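Local coordinates for protein L-rhamnose mutarotase (Formosa agariphila, PDB 6HHN) that catalyses the interconversion of the alpha and beta anomers of L-rhamnose, a step in the breakdown of the algal polysaccharide ulvan, at residues 34-37 with 38-42. Numbering follows the deposited sequence.
Sequences DQLW and PELKQ
Leu-36 spreads its two methyls over the first turn of the helix that begins at Pro-38, one against each of two successive residues. CD1 of Leu-36 presses on CD2 of Leu-40 at 3.4 Å, tighter than ordinary van der Waals contact, the side chains crossing at about a right angle. The other methyl, CD2, rests against CG of Lys-41 in one of that lysine's two conformers. A chi1 of -179° puts CG of Leu-36 trans to its N and carries the fork to the helix; a branched, wholly apolar residue suits this buried spot because it meets two neighbours at once. Cutting Leu-36 back to an alanine is likely to open a gap beside Leu-40 and Trp-87 and reduce the apolar contact of Lys-41 CG. The extended chain of Lys-41 lies along Leu-36, Lys-41 CE being 3.8 Å from Leu-36 CB.

Trp-37 is the N-cap residue, through its backbone: O of Trp-37 accepts N of Lys-41 at 3.2 Å, nearly straight (164°), and N of Leu-40 only weakly. Its indole leads away from the helix start to the rings of Trp-87 and Phe-90, a span that suits a large aromatic.

Toward solvent the contact loosens. Exposed Pro-38 fits the first helical position, where lacking an N-H costs no bond and its ring favours a helical phi. Glu-39, bent at chi2 (81°), brings OE1 loosely to 3.5 Å from CB of Trp-37; its acidic group is probably favoured by the helix N-terminus.

In this dimeric alpha-beta barrel family, helices lie over an antiparallel sheet. The corner joins helix 26-34, carrying the probable proton donor His-33, to helix 38-46. Leu-36 and Leu-40 pack on Trp-87 of helix 82-91, a likely substrate-binding residue, while from strand 106-114 of the second subunit Phe-112 packs on Leu-36 and Met-114 on Lys-41.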
loop_
_atom_site.group_PDB
_atom_site.type_symbol
_atom_site.label_atom_id
_atom_site.label_comp_id
_atom_site.label_asym_id
_atom_site.label_seq_id
_atom_site.Cartn_x
_atom_site.Cartn_y
_atom_site.Cartn_z
ATOM N N ASP A 34 16.553 -7.618 3.116
ATOM C CA ASP A 34 17.654 -7.447 2.178
ATOM C C ASP A 34 18.330 -8.784 1.890
ATOM O O ASP A 34 18.942 -8.958 0.828
ATOM C CB ASP A 34 18.696 -6.473 2.745
ATOM C CG ASP A 34 18.234 -5.015 2.740
ATOM O OD1 ASP A 34 17.202 -4.683 2.112
ATOM O OD2 ASP A 34 18.928 -4.194 3.373
ATOM N N GLN A 35 18.239 -9.728 2.833
ATOM C CA GLN A 35 18.822 -11.061 2.709
ATOM C C GLN A 35 17.755 -12.141 2.540
ATOM O O GLN A 35 17.966 -13.304 2.919
ATOM C CB GLN A 35 19.687 -11.379 3.930
ATOM C CG GLN A 35 20.777 -10.365 4.212
ATOM C CD GLN A 35 21.714 -10.178 3.039
ATOM O OE1 GLN A 35 22.130 -11.150 2.400
ATOM N NE2 GLN A 35 22.049 -8.926 2.742
ATOM N N LEU A 36 16.609 -11.775 1.965
ATOM C CA LEU A 36 15.526 -12.729 1.758
ATOM C C LEU A 36 16.047 -13.944 1.019
ATOM O O LEU A 36 16.782 -13.821 0.038
ATOM C CB LEU A 36 14.418 -12.081 0.928
ATOM C CG LEU A 36 13.187 -12.953 0.645
ATOM C CD1 LEU A 36 12.374 -13.104 1.912
ATOM C CD2 LEU A 36 12.340 -12.390 -0.465
ATOM N N TRP A 37 15.683 -15.127 1.503
ATOM C CA TRP A 37 16.245 -16.346 0.944
ATOM C C TRP A 37 15.900 -16.459 -0.534
ATOM O O TRP A 37 14.728 -16.260 -0.904
ATOM C CB TRP A 37 15.701 -17.571 1.673
ATOM C CG TRP A 37 15.900 -17.543 3.145
ATOM C CD1 TRP A 37 16.858 -16.863 3.835
ATOM C CD2 TRP A 37 15.094 -18.211 4.114
ATOM N NE1 TRP A 37 16.708 -17.087 5.189
ATOM C CE2 TRP A 37 15.638 -17.920 5.379
ATOM C CE3 TRP A 37 13.997 -19.072 4.030
ATOM C CZ2 TRP A 37 15.076 -18.406 6.561
ATOM C CZ3 TRP A 37 13.458 -19.572 5.195
ATOM C CH2 TRP A 37 14.000 -19.235 6.447
ATOM N N PRO A 38 16.846 -16.804 -1.393
ATOM C CA PRO A 38 16.509 -17.013 -2.803
ATOM C C PRO A 38 15.460 -18.082 -3.029
ATOM O O PRO A 38 14.682 -17.992 -3.997
ATOM C CB PRO A 38 17.854 -17.363 -3.449
ATOM C CG PRO A 38 18.741 -17.757 -2.384
ATOM C CD PRO A 38 18.267 -17.066 -1.107
ATOM N N GLU A 39 15.399 -19.082 -2.145
ATOM C CA GLU A 39 14.363 -20.101 -2.257
ATOM C C GLU A 39 12.977 -19.480 -2.162
ATOM O O GLU A 39 12.058 -19.874 -2.888
ATOM C CB GLU A 39 14.508 -21.132 -1.137
ATOM C CG GLU A 39 15.731 -22.031 -1.212
ATOM C CD GLU A 39 17.016 -21.425 -0.687
ATOM O OE1 GLU A 39 17.009 -20.260 -0.236
ATOM O OE2 GLU A 39 18.058 -22.139 -0.699
ATOM N N LEU A 40 12.799 -18.523 -1.243
ATOM C CA LEU A 40 11.506 -17.890 -1.055
ATOM C C LEU A 40 11.161 -16.986 -2.228
ATOM O O LEU A 40 10.013 -16.961 -2.686
ATOM C CB LEU A 40 11.504 -17.139 0.282
ATOM C CG LEU A 40 10.189 -16.465 0.688
ATOM C CD1 LEU A 40 9.047 -17.472 0.670
ATOM C CD2 LEU A 40 10.347 -15.849 2.058
ATOM N N LYS A 41 12.141 -16.239 -2.743
ATOM C CA LYS A 41 11.876 -15.401 -3.908
ATOM C C LYS A 41 11.400 -16.257 -5.076
ATOM O O LYS A 41 10.399 -15.940 -5.733
ATOM C CB LYS A 41 13.129 -14.612 -4.292
ATOM C CG LYS A 41 13.548 -13.544 -3.290
ATOM C CD LYS A 41 14.735 -12.744 -3.824
ATOM C CE LYS A 41 15.474 -12.011 -2.716
ATOM N NZ LYS A 41 16.591 -11.178 -3.256
ATOM N N GLN A 42 12.094 -17.372 -5.333
ATOM C CA GLN A 42 11.693 -18.233 -6.435
ATOM C C GLN A 42 10.318 -18.845 -6.198
ATOM O O GLN A 42 9.519 -18.936 -7.127
ATOM C CB GLN A 42 12.732 -19.323 -6.688
ATOM C CG GLN A 42 12.470 -20.080 -7.965
ATOM C CD GLN A 42 12.468 -19.161 -9.163
ATOM O OE1 GLN A 42 13.426 -18.414 -9.389
ATOM N NE2 GLN A 42 11.381 -19.183 -9.922
#